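Local coordinates for protein SSD1 (Saccharomyces cerevisiae S288C, PDB 7AM1), which binds untranslated regions of mRNAs and represses their translation, as a non-enzymatic pseudonuclease of the RNase II family, at residues A[408-413]-A[665-670]; A[327-332]-A[429-434]; A[176-181]-A[793-798]. All coordinates share one frame; numbering follows the deposited sequence.

Contact 1: A[408-413]-A[665-670]; sequences SVDRRA and RRYADH
Tyr667 reaches across to helix 408-416 and touches it at two levels, with its hydroxyl against the carboxylate of Asp410 and its ring beside Ala413. With CG anti to the backbone N (chi1 -172°), the tyrosine ring is carried out from the beginning of the 668-681 region and its phenol oxygen is delivered to the acid. The hydroxyl donates to Asp410 OD1, and the O-O separation between Tyr667 OH and OD1 is a short 2.5 Å. The approach is on the syn side, tilted 30° out of the carboxylate plane, while Asp410 OD1 lies at the edge of the Tyr667 ring, near its plane. Although the two side chains run at about a right angle, their flat groups are turned only 25° from each other. Both segments belong to the RNB domain, the portion of RNase II-family proteins that houses the nuclease centre in active relatives; here the contact ties two of its helical elements, far apart in sequence, into one buried interface. Ala413 supplies the apolar half: its CB lies 4.1 Å from Tyr667 CD1, and its carbonyl O approaches the same ring carbon obliquely at 3.7 Å. Over one ring face sits CB of His670, three residues further along, so the ring is packed from its own segment as well as from helix 408-416. The carboxylate is fixed from several directions. A water donates to Asp410 OD1 over 2.7 Å and also bonds to ND1 of His670, the water oxygen and ND1 being 2.8 Å apart and the water lying in the imidazole plane. The other oxygen, OD2, accepts a hydrogen bond from the backbone N of Gly406, just before the helix.

Contact 2: A[327-332]-A[429-434]; sequences NEYLDQ and LLPQSF
Tyr329 lies against the Leu429-Leu430-Pro431 backbone, where Pro431 occupies the N-cap position of helix 432-438 in the RNB domain. The aromatic residue comes from the irregular 327-332 segment, part of the long loop between helices 311-321 and 349-354, and the pairing fastens that loop over the approach to the helix. Two kinds of interaction carry it. The first is dispersive: a proline-aromatic CH-pi contact in which Pro431 CG stands over the centre of the Tyr329 ring, 3.7 Å from the centroid and only 13° off the ring normal. Neighbouring Pro431 CD closes to 3.5 Å from Tyr329 CZ, and Pro431 N is over the same ring as well, so pyrrolidine and phenol overlap across much of the aromatic surface. With CG anti to the carbonyl carbon (chi1 -56°), the ring extends on toward Pro431. Ala413, on helix 408-416, also packs near the phenol oxygen, and the side chains of Leu429 and Leu430 pack on His670. The second kind is polar and sits at the ring's edge, where Tyr329 OH donates to Leu429 O at 2.7 Å. With a leucine in place of Tyr329 the hydroxyl and the flat face would be gone, which would probably leave the carbonyl of Leu429 without this donor and open a gap beside the pyrrolidine ring. As deposited, the hydroxyl lies in the carbonyl plane of Leu429 and on a lone pair of its O, with a C=O...donor angle of 140°.

Contact 3: A[176-181]-A[793-798]; sequences QKKNDD and PADEKN
Lys178 points its ammonium group between two neighbouring acids, Asp795 and Glu796, which meet it from quite different directions. The aspartate and lysine side chains run in from opposite directions, and Lys178 NZ bonds to Asp795 OD1 at 2.9 Å through the syn lone pair, with a weak, longer bond to Asp795 OD2. The glutamate instead crosses the lysine at about a right angle. Its OE2 takes Lys178 NZ at 3.0 Å on the anti lone pair and also lies alongside the aliphatic chain, 3.2 Å from Lys178 CD. The lysine leaves its helix extended and then bends about the CG-CD bond (chi3 -79°), and that kink swings NZ over to both carboxylates. Asp795 presents its acid from a short 3-10 turn, which the backbone bond from Glu796 N to Pro793 O helps close. A third grip on NZ comes from Asp762 O, so the buried ammonium is met by three acceptors, Asp795 OD1, Glu796 OE2 and Asp762 O, and is likely to stay charged. The acids have further mates: Asp795 OD2 accepts from Gln172 NE2, while Glu796 OE1 forms a salt bridge with Arg803 and its OE2 also accepts from Gln763. Glu796 thus lies between two cations, Lys178 and Arg803, one near each carboxylate oxygen. This is a buried salt-bridge network, and it joins helix 175-186 to the DIS3L2-type C-terminal region, an OB-clan family, whose strand 766-772 also pairs with strand 167-168 shortly before that helix.

In the fold
Contacts 1 and 2 are neighbours, their centres 12 Å apart, both involving the RNB domain, and work on the same elements: Ala413 of helix 408-416 touches both tyrosines, and Leu429 packs on residues of contact 1. Glu328 O and Arg412 NH1, 2.5 Å apart, add a probable hydrogen bond between them. Contact 3 stands alone, about 47 Å from each of the others between centres, and on the other side of the chain's centre from contact 1. All three are largely buried, but their chemistry differs. The first two each combine ring packing with one phenol hydrogen bond, given to a carboxylate or a backbone carbonyl; contact 3, partly exposed at Asp795, depends on charge.

Contact 1: A[408-413]-A[665-670]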
ATOM      1  N   SER A 408      13.772   0.626  28.535  1.00 62.86           N
ATOM      2  CA  SER A 408      13.837  -0.581  27.717  1.00 62.54           C
ATOM      3  C   SER A 408      12.599  -0.728  26.840  1.00 58.85           C
ATOM      4  O   SER A 408      12.698  -1.122  25.670  1.00 56.71           O
ATOM      5  CB  SER A 408      14.006  -1.802  28.621  1.00 66.62           C
ATOM      6  OG  SER A 408      14.044  -2.998  27.866  1.00 68.11           O
ATOM      7  N   VAL A 409      11.418  -0.441  27.394  1.00 57.21           N
ATOM      8  CA  VAL A 409      10.186  -0.540  26.617  1.00 55.30           C
ATOM      9  C   VAL A 409      10.196   0.467  25.476  1.00 50.09           C
ATOM     10  O   VAL A 409       9.819   0.152  24.341  1.00 47.70           O
ATOM     11  CB  VAL A 409       8.964  -0.343  27.533  1.00 59.84           C
ATOM     12  CG1 VAL A 409       7.720  -0.072  26.710  1.00 60.44           C
ATOM     13  CG2 VAL A 409       8.764  -1.564  28.414  1.00 62.49           C
ATOM     14  N   ASP A 410      10.620   1.697  25.760  1.00 49.54           N
ATOM     15  CA  ASP A 410      10.646   2.734  24.735  1.00 48.68           C
ATOM     16  C   ASP A 410      11.566   2.338  23.587  1.00 48.83           C
ATOM     17  O   ASP A 410      11.184   2.417  22.412  1.00 46.66           O
ATOM     18  CB  ASP A 410      11.078   4.058  25.371  1.00 49.54           C
ATOM     19  CG  ASP A 410      11.098   5.203  24.385  1.00 49.96           C
ATOM     20  OD1 ASP A 410      10.170   5.293  23.556  1.00 49.22           O
ATOM     21  OD2 ASP A 410      12.022   6.039  24.471  1.00 51.62           O
ATOM     22  N   ARG A 411      12.782   1.891  23.913  1.00 51.55           N
ATOM     23  CA  ARG A 411      13.745   1.500  22.889  1.00 52.84           C
ATOM     24  C   ARG A 411      13.229   0.334  22.058  1.00 51.91           C
ATOM     25  O   ARG A 411      13.395   0.314  20.832  1.00 51.41           O
ATOM     26  CB  ARG A 411      15.077   1.134  23.544  1.00 55.75           C
ATOM     27  CG  ARG A 411      15.778   2.305  24.206  1.00 58.65           C
ATOM     28  CD  ARG A 411      17.038   1.874  24.951  1.00 63.31           C
ATOM     29  NE  ARG A 411      16.734   1.119  26.164  1.00 66.15           N
ATOM     30  N   ARG A 412      12.603  -0.646  22.708  1.00 51.32           N
ATOM     31  CA  ARG A 412      12.109  -1.818  21.994  1.00 50.85           C
ATOM     32  C   ARG A 412      10.903  -1.458  21.136  1.00 46.14           C
ATOM     33  O   ARG A 412      10.727  -2.007  20.042  1.00 43.31           O
ATOM     34  CB  ARG A 412      11.777  -2.912  23.008  1.00 55.32           C
ATOM     35  CG  ARG A 412      13.042  -3.442  23.684  1.00 59.90           C
ATOM     36  CD  ARG A 412      12.766  -4.190  24.979  1.00 63.78           C
ATOM     37  NE  ARG A 412      14.001  -4.718  25.561  1.00 67.51           N
ATOM     38  CZ  ARG A 412      14.614  -5.835  25.182  1.00 69.78           C
ATOM     39  NH1 ARG A 412      14.119  -6.586  24.207  1.00 69.94           N
ATOM     40  NH2 ARG A 412      15.734  -6.199  25.790  1.00 71.63           N
ATOM     41  N   ALA A 413      10.058  -0.539  21.614  1.00 45.66           N
ATOM     42  CA  ALA A 413       8.947  -0.049  20.801  1.00 43.78           C
ATOM     43  C   ALA A 413       9.450   0.812  19.649  1.00 42.91           C
ATOM     44  O   ALA A 413       8.882   0.790  18.552  1.00 41.49           O
ATOM     45  CB  ALA A 413       7.970   0.745  21.668  1.00 42.80           C
ATOM     46  N   ARG A 665      -0.189   1.902  17.840  1.00 37.40           N
ATOM     47  CA  ARG A 665       0.321   1.168  16.689  1.00 37.73           C
ATOM     48  C   ARG A 665       1.374   1.912  15.879  1.00 36.83           C
ATOM     49  O   ARG A 665       1.970   1.300  14.984  1.00 38.08           O
ATOM     50  CB  ARG A 665      -0.831   0.772  15.746  1.00 37.11           C
ATOM     51  CG  ARG A 665      -1.785   1.904  15.361  1.00 36.64           C
ATOM     52  CD  ARG A 665      -2.850   1.399  14.396  1.00 35.41           C
ATOM     53  NE  ARG A 665      -3.702   2.457  13.868  1.00 34.87           N
ATOM     54  CZ  ARG A 665      -3.414   3.193  12.797  1.00 35.71           C
ATOM     55  NH1 ARG A 665      -2.273   3.014  12.137  1.00 35.32           N
ATOM     56  NH2 ARG A 665      -4.267   4.127  12.393  1.00 36.02           N
ATOM     57  N   ARG A 666       1.634   3.187  16.165  1.00 35.91           N
ATOM     58  CA  ARG A 666       2.642   3.973  15.465  1.00 36.22           C
ATOM     59  C   ARG A 666       3.586   4.608  16.476  1.00 37.17           C
ATOM     60  O   ARG A 666       3.142   5.316  17.387  1.00 38.31           O
ATOM     61  CB  ARG A 666       1.996   5.067  14.610  1.00 36.59           C
ATOM     62  CG  ARG A 666       0.956   4.572  13.630  1.00 36.20           C
ATOM     63  CD  ARG A 666       0.560   5.689  12.661  1.00 36.02           C
ATOM     64  NE  ARG A 666      -0.012   6.843  13.362  1.00 36.18           N
ATOM     65  CZ  ARG A 666      -1.163   7.439  13.046  1.00 35.53           C
ATOM     66  NH1 ARG A 666      -1.892   7.006  12.025  1.00 35.90           N
ATOM     67  NH2 ARG A 666      -1.585   8.479  13.755  1.00 36.10           N
ATOM     68  N   TYR A 667       4.890   4.371  16.313  1.00 36.60           N
ATOM     69  CA  TYR A 667       5.842   4.977  17.234  1.00 36.98           C
ATOM     70  C   TYR A 667       6.044   6.463  16.963  1.00 35.99           C
ATOM     71  O   TYR A 667       6.379   7.210  17.885  1.00 36.93           O
ATOM     72  CB  TYR A 667       7.201   4.278  17.175  1.00 37.71           C
ATOM     73  CG  TYR A 667       8.126   4.785  18.253  1.00 41.35           C
ATOM     74  CD1 TYR A 667       8.071   4.263  19.538  1.00 42.81           C
ATOM     75  CD2 TYR A 667       9.019   5.819  18.002  1.00 44.16           C
ATOM     76  CE1 TYR A 667       8.896   4.738  20.538  1.00 45.18           C
ATOM     77  CE2 TYR A 667       9.848   6.301  18.996  1.00 46.63           C
ATOM     78  CZ  TYR A 667       9.782   5.758  20.260  1.00 47.17           C
ATOM     79  OH  TYR A 667      10.608   6.238  21.246  1.00 48.93           O
ATOM     80  N   ALA A 668       5.866   6.914  15.717  1.00 34.93           N
ATOM     81  CA  ALA A 668       5.996   8.340  15.438  1.00 35.59           C
ATOM     82  C   ALA A 668       5.093   9.154  16.357  1.00 37.54           C
ATOM     83  O   ALA A 668       5.477  10.229  16.833  1.00 38.12           O
ATOM     84  CB  ALA A 668       5.661   8.625  13.974  1.00 33.97           C
ATOM     85  N   ASP A 669       3.889   8.640  16.631  1.00 37.24           N
ATOM     86  CA  ASP A 669       2.961   9.327  17.519  1.00 37.85           C
ATOM     87  C   ASP A 669       3.541   9.502  18.915  1.00 40.11           C
ATOM     88  O   ASP A 669       3.216  10.479  19.601  1.00 42.26           O
ATOM     89  CB  ASP A 669       1.637   8.560  17.583  1.00 36.07           C
ATOM     90  CG  ASP A 669       0.908   8.540  16.248  1.00 36.63           C
ATOM     91  OD1 ASP A 669       1.554   8.201  15.234  1.00 36.39           O
ATOM     92  OD2 ASP A 669      -0.305   8.843  16.207  1.00 36.01           O
ATOM     93  N   HIS A 670       4.389   8.570  19.362  1.00 40.47           N
ATOM     94  CA  HIS A 670       5.037   8.730  20.660  1.00 40.73           C
ATOM     95  C   HIS A 670       5.883   9.993  20.682  1.00 42.14           C
ATOM     96  O   HIS A 670       5.815  10.783  21.628  1.00 43.56           O
ATOM     97  CB  HIS A 670       5.899   7.512  20.990  1.00 39.84           C
ATOM     98  CG  HIS A 670       5.111   6.279  21.299  1.00 41.33           C
ATOM     99  ND1 HIS A 670       5.442   5.426  22.330  1.00 42.15           N
ATOM    100  CD2 HIS A 670       4.005   5.758  20.717  1.00 40.97           C
ATOM    101  CE1 HIS A 670       4.574   4.431  22.368  1.00 42.81           C
ATOM    102  NE2 HIS A 670       3.692   4.608  21.400  1.00 41.63           N
TER
HETATM  103  O   HOH W   1       7.620   5.987  23.987  1.00 45.59           O

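Contact 2: A[327-332]-A[429-434]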
ATOM      1  N   ASN A 327      10.662  -9.930  17.965  1.00 60.45           N
ATOM      2  CA  ASN A 327      11.268 -10.625  19.092  1.00 64.99           C
ATOM      3  C   ASN A 327      11.638  -9.689  20.236  1.00 65.83           C
ATOM      4  O   ASN A 327      12.230 -10.136  21.223  1.00 69.53           O
ATOM      5  CB  ASN A 327      12.509 -11.386  18.616  1.00 67.64           C
ATOM      6  CG  ASN A 327      13.594 -10.459  18.100  1.00 68.67           C
ATOM      7  OD1 ASN A 327      13.338  -9.295  17.792  1.00 67.52           O
ATOM      8  ND2 ASN A 327      14.815 -10.973  18.003  1.00 70.78           N
ATOM      9  N   GLU A 328      11.285  -8.406  20.141  1.00 62.04           N
ATOM     10  CA  GLU A 328      11.779  -7.432  21.104  1.00 60.92           C
ATOM     11  C   GLU A 328      11.253  -7.671  22.515  1.00 62.82           C
ATOM     12  O   GLU A 328      11.850  -7.165  23.472  1.00 64.04           O
ATOM     13  CB  GLU A 328      11.405  -6.018  20.655  1.00 58.70           C
ATOM     14  CG  GLU A 328      12.014  -5.584  19.326  1.00 58.12           C
ATOM     15  CD  GLU A 328      11.216  -6.039  18.114  1.00 57.84           C
ATOM     16  OE1 GLU A 328      10.263  -6.834  18.269  1.00 57.97           O
ATOM     17  OE2 GLU A 328      11.540  -5.581  16.998  1.00 57.38           O
ATOM     18  N   TYR A 329      10.168  -8.436  22.673  1.00 63.48           N
ATOM     19  CA  TYR A 329       9.532  -8.614  23.970  1.00 67.38           C
ATOM     20  C   TYR A 329       9.571 -10.043  24.494  1.00 74.10           C
ATOM     21  O   TYR A 329       9.135 -10.277  25.627  1.00 74.65           O
ATOM     22  CB  TYR A 329       8.059  -8.170  23.908  1.00 63.57           C
ATOM     23  CG  TYR A 329       7.852  -6.749  23.429  1.00 59.93           C
ATOM     24  CD1 TYR A 329       8.594  -5.702  23.955  1.00 59.91           C
ATOM     25  CD2 TYR A 329       6.916  -6.461  22.440  1.00 56.85           C
ATOM     26  CE1 TYR A 329       8.408  -4.407  23.515  1.00 58.57           C
ATOM     27  CE2 TYR A 329       6.722  -5.170  21.995  1.00 55.19           C
ATOM     28  CZ  TYR A 329       7.471  -4.145  22.535  1.00 55.79           C
ATOM     29  OH  TYR A 329       7.285  -2.854  22.100  1.00 53.83           O
ATOM     30  N   LEU A 330      10.068 -10.998  23.712  1.00 81.24           N
ATOM     31  CA  LEU A 330      10.037 -12.396  24.117  1.00 86.22           C
ATOM     32  C   LEU A 330      11.011 -12.659  25.261  1.00 88.08           C
ATOM     33  O   LEU A 330      12.048 -12.005  25.393  1.00 93.13           O
ATOM     34  CB  LEU A 330      10.370 -13.294  22.925  1.00 87.40           C
ATOM     35  CG  LEU A 330       9.496 -13.076  21.687  1.00 85.54           C
ATOM     36  CD1 LEU A 330       9.920 -14.001  20.556  1.00 84.79           C
ATOM     37  CD2 LEU A 330       8.021 -13.271  22.011  1.00 85.14           C
ATOM     38  N   ASP A 331      10.653 -13.628  26.105  1.00 84.70           N
ATOM     39  CA  ASP A 331      11.470 -14.009  27.250  1.00 86.45           C
ATOM     40  C   ASP A 331      12.448 -15.107  26.849  1.00 91.71           C
ATOM     41  O   ASP A 331      12.059 -16.094  26.217  1.00 87.20           O
ATOM     42  CB  ASP A 331      10.589 -14.484  28.407  1.00 85.56           C
ATOM     43  N   GLN A 332      13.720 -14.928  27.216  1.00104.37           N
ATOM     44  CA  GLN A 332      14.725 -15.948  26.937  1.00110.43           C
ATOM     45  C   GLN A 332      14.333 -17.287  27.553  1.00116.62           C
ATOM     46  O   GLN A 332      14.411 -18.333  26.898  1.00113.88           O
ATOM     47  CB  GLN A 332      16.088 -15.492  27.461  1.00113.03           C
ATOM     48  N   LEU A 429       2.535  -3.057  18.305  1.00 42.04           N
ATOM     49  CA  LEU A 429       3.682  -2.186  18.528  1.00 41.39           C
ATOM     50  C   LEU A 429       4.262  -2.422  19.917  1.00 41.38           C
ATOM     51  O   LEU A 429       5.479  -2.559  20.080  1.00 41.61           O
ATOM     52  CB  LEU A 429       3.278  -0.721  18.362  1.00 41.00           C
ATOM     53  CG  LEU A 429       4.358   0.323  18.666  1.00 41.62           C
ATOM     54  CD1 LEU A 429       5.519   0.186  17.694  1.00 42.23           C
ATOM     55  CD2 LEU A 429       3.779   1.730  18.624  1.00 40.37           C
ATOM     56  N   LEU A 430       3.396  -2.496  20.914  1.00 41.53           N
ATOM     57  CA  LEU A 430       3.757  -2.542  22.321  1.00 43.50           C
ATOM     58  C   LEU A 430       3.606  -3.949  22.872  1.00 43.31           C
ATOM     59  O   LEU A 430       3.043  -4.834  22.223  1.00 41.22           O
ATOM     60  CB  LEU A 430       2.871  -1.573  23.107  1.00 46.11           C
ATOM     61  CG  LEU A 430       2.945  -0.113  22.656  1.00 47.09           C
ATOM     62  CD1 LEU A 430       1.819   0.701  23.272  1.00 48.15           C
ATOM     63  CD2 LEU A 430       4.298   0.480  23.013  1.00 47.47           C
ATOM     64  N   PRO A 431       4.111  -4.196  24.080  1.00 46.82           N
ATOM     65  CA  PRO A 431       3.852  -5.487  24.728  1.00 50.49           C
ATOM     66  C   PRO A 431       2.361  -5.707  24.916  1.00 54.54           C
ATOM     67  O   PRO A 431       1.589  -4.761  25.101  1.00 55.12           O
ATOM     68  CB  PRO A 431       4.577  -5.368  26.074  1.00 51.30           C
ATOM     69  CG  PRO A 431       5.607  -4.306  25.866  1.00 51.06           C
ATOM     70  CD  PRO A 431       4.991  -3.338  24.892  1.00 48.79           C
ATOM     71  N   GLN A 432       1.960  -6.981  24.873  1.00 57.89           N
ATOM     72  CA  GLN A 432       0.557  -7.326  25.063  1.00 59.18           C
ATOM     73  C   GLN A 432       0.004  -6.699  26.334  1.00 58.96           C
ATOM     74  O   GLN A 432      -1.153  -6.264  26.371  1.00 59.48           O
ATOM     75  CB  GLN A 432       0.392  -8.845  25.117  1.00 61.82           C
ATOM     76  CG  GLN A 432      -0.233  -9.444  23.876  1.00 62.85           C
ATOM     77  CD  GLN A 432      -1.647  -8.953  23.649  1.00 63.30           C
ATOM     78  OE1 GLN A 432      -2.315  -8.506  24.578  1.00 64.66           O
ATOM     79  NE2 GLN A 432      -2.109  -9.030  22.407  1.00 62.25           N
ATOM     80  N   SER A 433       0.828  -6.629  27.384  1.00 58.12           N
ATOM     81  CA  SER A 433       0.378  -6.068  28.652  1.00 58.79           C
ATOM     82  C   SER A 433      -0.060  -4.618  28.504  1.00 57.49           C
ATOM     83  O   SER A 433      -0.957  -4.167  29.226  1.00 58.23           O
ATOM     84  CB  SER A 433       1.493  -6.181  29.692  1.00 60.89           C
ATOM     85  OG  SER A 433       2.651  -5.477  29.273  1.00 61.11           O
ATOM     86  N   PHE A 434       0.555  -3.871  27.585  1.00 56.69           N
ATOM     87  CA  PHE A 434       0.143  -2.490  27.357  1.00 56.99           C
ATOM     88  C   PHE A 434      -1.210  -2.431  26.661  1.00 56.87           C
ATOM     89  O   PHE A 434      -2.091  -1.659  27.057  1.00 59.53           O
ATOM     90  CB  PHE A 434       1.198  -1.753  26.532  1.00 56.80           C
ATOM     91  CG  PHE A 434       2.372  -1.275  27.335  1.00 57.48           C
ATOM     92  CD1 PHE A 434       3.228  -2.179  27.945  1.00 59.19           C
ATOM     93  CD2 PHE A 434       2.629   0.076  27.468  1.00 56.14           C
ATOM     94  CE1 PHE A 434       4.310  -1.742  28.680  1.00 60.30           C
ATOM     95  CE2 PHE A 434       3.711   0.521  28.200  1.00 57.12           C
ATOM     96  CZ  PHE A 434       4.553  -0.389  28.808  1.00 59.23           C
TER

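Contact 3: A[176-181]-A[793-798]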
ATOM      1  N   GLN A 176      11.998 -15.001 -21.064  1.00 50.75           N
ATOM      2  CA  GLN A 176      12.417 -14.387 -19.806  1.00 51.70           C
ATOM      3  C   GLN A 176      11.513 -13.217 -19.434  1.00 45.83           C
ATOM      4  O   GLN A 176      11.149 -13.045 -18.264  1.00 43.22           O
ATOM      5  CB  GLN A 176      13.873 -13.929 -19.913  1.00 59.67           C
ATOM      6  CG  GLN A 176      14.460 -13.342 -18.636  1.00 66.20           C
ATOM      7  CD  GLN A 176      14.425 -14.317 -17.471  1.00 71.38           C
ATOM      8  OE1 GLN A 176      13.958 -13.983 -16.381  1.00 72.99           O
ATOM      9  NE2 GLN A 176      14.921 -15.530 -17.697  1.00 73.36           N
ATOM     10  N   LYS A 177      11.142 -12.399 -20.419  1.00 43.78           N
ATOM     11  CA  LYS A 177      10.288 -11.250 -20.143  1.00 43.21           C
ATOM     12  C   LYS A 177       8.907 -11.702 -19.689  1.00 40.45           C
ATOM     13  O   LYS A 177       8.363 -11.186 -18.706  1.00 38.13           O
ATOM     14  CB  LYS A 177      10.193 -10.372 -21.390  1.00 47.43           C
ATOM     15  CG  LYS A 177       9.326  -9.138 -21.221  1.00 50.63           C
ATOM     16  CD  LYS A 177       9.766  -8.331 -20.012  1.00 53.49           C
ATOM     17  CE  LYS A 177       9.073  -6.985 -19.940  1.00 55.23           C
ATOM     18  NZ  LYS A 177       9.481  -6.245 -18.710  1.00 56.09           N
ATOM     19  N   LYS A 178       8.326 -12.670 -20.402  1.00 42.05           N
ATOM     20  CA  LYS A 178       7.057 -13.257 -19.985  1.00 43.21           C
ATOM     21  C   LYS A 178       7.149 -13.783 -18.560  1.00 40.03           C
ATOM     22  O   LYS A 178       6.274 -13.515 -17.730  1.00 36.55           O
ATOM     23  CB  LYS A 178       6.666 -14.365 -20.967  1.00 47.97           C
ATOM     24  CG  LYS A 178       5.364 -15.069 -20.650  1.00 51.51           C
ATOM     25  CD  LYS A 178       4.953 -16.023 -21.779  1.00 54.54           C
ATOM     26  CE  LYS A 178       4.311 -15.277 -22.942  1.00 56.34           C
ATOM     27  NZ  LYS A 178       3.622 -16.195 -23.893  1.00 57.31           N
ATOM     28  N   ASN A 179       8.231 -14.499 -18.244  1.00 41.80           N
ATOM     29  CA  ASN A 179       8.391 -15.051 -16.902  1.00 43.07           C
ATOM     30  C   ASN A 179       8.443 -13.949 -15.856  1.00 44.65           C
ATOM     31  O   ASN A 179       7.767 -14.028 -14.823  1.00 45.21           O
ATOM     32  CB  ASN A 179       9.660 -15.895 -16.822  1.00 44.79           C
ATOM     33  CG  ASN A 179       9.529 -17.213 -17.534  1.00 45.95           C
ATOM     34  OD1 ASN A 179       8.482 -17.534 -18.105  1.00 44.56           O
ATOM     35  ND2 ASN A 179      10.599 -17.993 -17.503  1.00 48.17           N
ATOM     36  N   ASP A 180       9.242 -12.906 -16.107  1.00 45.68           N
ATOM     37  CA  ASP A 180       9.352 -11.808 -15.155  1.00 46.90           C
ATOM     38  C   ASP A 180       8.025 -11.078 -14.995  1.00 43.62           C
ATOM     39  O   ASP A 180       7.643 -10.712 -13.879  1.00 43.19           O
ATOM     40  CB  ASP A 180      10.441 -10.831 -15.599  1.00 52.69           C
ATOM     41  CG  ASP A 180      11.839 -11.405 -15.466  1.00 59.77           C
ATOM     42  OD1 ASP A 180      12.001 -12.458 -14.806  1.00 61.69           O
ATOM     43  OD2 ASP A 180      12.779 -10.796 -16.024  1.00 63.38           O
ATOM     44  N   ASP A 181       7.302 -10.872 -16.100  1.00 42.44           N
ATOM     45  CA  ASP A 181       6.042 -10.138 -16.048  1.00 41.28           C
ATOM     46  C   ASP A 181       5.021 -10.847 -15.166  1.00 38.83           C
ATOM     47  O   ASP A 181       4.303 -10.201 -14.394  1.00 36.52           O
ATOM     48  CB  ASP A 181       5.482  -9.958 -17.460  1.00 42.23           C
ATOM     49  CG  ASP A 181       6.113  -8.790 -18.201  1.00 43.64           C
ATOM     50  OD1 ASP A 181       6.868  -8.013 -17.573  1.00 43.34           O
ATOM     51  OD2 ASP A 181       5.861  -8.660 -19.421  1.00 43.89           O
ATOM     52  N   PRO A 793      -0.095 -21.100 -24.971  1.00 42.81           N
ATOM     53  CA  PRO A 793       0.772 -20.531 -26.009  1.00 45.01           C
ATOM     54  C   PRO A 793       1.928 -21.470 -26.315  1.00 47.54           C
ATOM     55  O   PRO A 793       2.508 -22.080 -25.415  1.00 47.81           O
ATOM     56  CB  PRO A 793       1.257 -19.214 -25.387  1.00 44.26           C
ATOM     57  CG  PRO A 793       0.254 -18.883 -24.368  1.00 42.50           C
ATOM     58  CD  PRO A 793      -0.246 -20.187 -23.826  1.00 41.65           C
ATOM     59  N   ALA A 794       2.282 -21.557 -27.598  1.00 51.30           N
ATOM     60  CA  ALA A 794       3.330 -22.481 -28.014  1.00 54.16           C
ATOM     61  C   ALA A 794       4.635 -22.221 -27.272  1.00 54.77           C
ATOM     62  O   ALA A 794       5.340 -23.162 -26.892  1.00 55.65           O
ATOM     63  CB  ALA A 794       3.547 -22.380 -29.525  1.00 56.54           C
ATOM     64  N   ASP A 795       4.976 -20.949 -27.057  1.00 53.14           N
ATOM     65  CA  ASP A 795       6.247 -20.619 -26.428  1.00 53.37           C
ATOM     66  C   ASP A 795       6.281 -20.944 -24.941  1.00 51.14           C
ATOM     67  O   ASP A 795       7.358 -20.863 -24.340  1.00 52.70           O
ATOM     68  CB  ASP A 795       6.575 -19.138 -26.644  1.00 55.65           C
ATOM     69  CG  ASP A 795       5.567 -18.210 -25.993  1.00 56.77           C
ATOM     70  OD1 ASP A 795       5.437 -18.234 -24.754  1.00 57.07           O
ATOM     71  OD2 ASP A 795       4.917 -17.437 -26.724  1.00 57.56           O
ATOM     72  N   GLU A 796       5.153 -21.321 -24.340  1.00 47.34           N
ATOM     73  CA  GLU A 796       5.105 -21.640 -22.918  1.00 45.97           C
ATOM     74  C   GLU A 796       5.181 -23.136 -22.636  1.00 48.00           C
ATOM     75  O   GLU A 796       5.097 -23.535 -21.470  1.00 47.92           O
ATOM     76  CB  GLU A 796       3.830 -21.061 -22.289  1.00 43.96           C
ATOM     77  CG  GLU A 796       3.852 -19.552 -22.148  1.00 43.93           C
ATOM     78  CD  GLU A 796       2.616 -18.993 -21.463  1.00 43.97           C
ATOM     79  OE1 GLU A 796       1.966 -19.726 -20.687  1.00 43.87           O
ATOM     80  OE2 GLU A 796       2.299 -17.809 -21.703  1.00 43.66           O
ATOM     81  N   LYS A 797       5.343 -23.969 -23.662  1.00 51.23           N
ATOM     82  CA  LYS A 797       5.638 -25.382 -23.462  1.00 56.06           C
ATOM     83  C   LYS A 797       7.130 -25.640 -23.308  1.00 58.43           C
ATOM     84  O   LYS A 797       7.526 -26.774 -23.017  1.00 59.53           O
ATOM     85  CB  LYS A 797       5.064 -26.211 -24.616  1.00 59.48           C
ATOM     86  CG  LYS A 797       3.533 -26.233 -24.625  1.00 62.21           C
ATOM     87  CD  LYS A 797       2.965 -26.955 -25.839  1.00 66.60           C
ATOM     88  CE  LYS A 797       2.411 -25.987 -26.867  1.00 68.80           C
ATOM     89  NZ  LYS A 797       1.725 -26.704 -27.980  1.00 71.32           N
ATOM     90  N   ASN A 798       7.948 -24.612 -23.499  1.00 60.82           N
ATOM     91  CA  ASN A 798       9.373 -24.681 -23.210  1.00 63.11           C
ATOM     92  C   ASN A 798       9.582 -24.967 -21.727  1.00 60.80           C
ATOM     93  O   ASN A 798       8.930 -24.335 -20.883  1.00 59.37           O
ATOM     94  CB  ASN A 798      10.007 -23.343 -23.598  1.00 67.37           C
ATOM     95  CG  ASN A 798      11.495 -23.276 -23.315  1.00 73.93           C
ATOM     96  OD1 ASN A 798      12.068 -24.153 -22.670  1.00 76.85           O
ATOM     97  ND2 ASN A 798      12.125 -22.205 -23.779  1.00 76.23           N
TER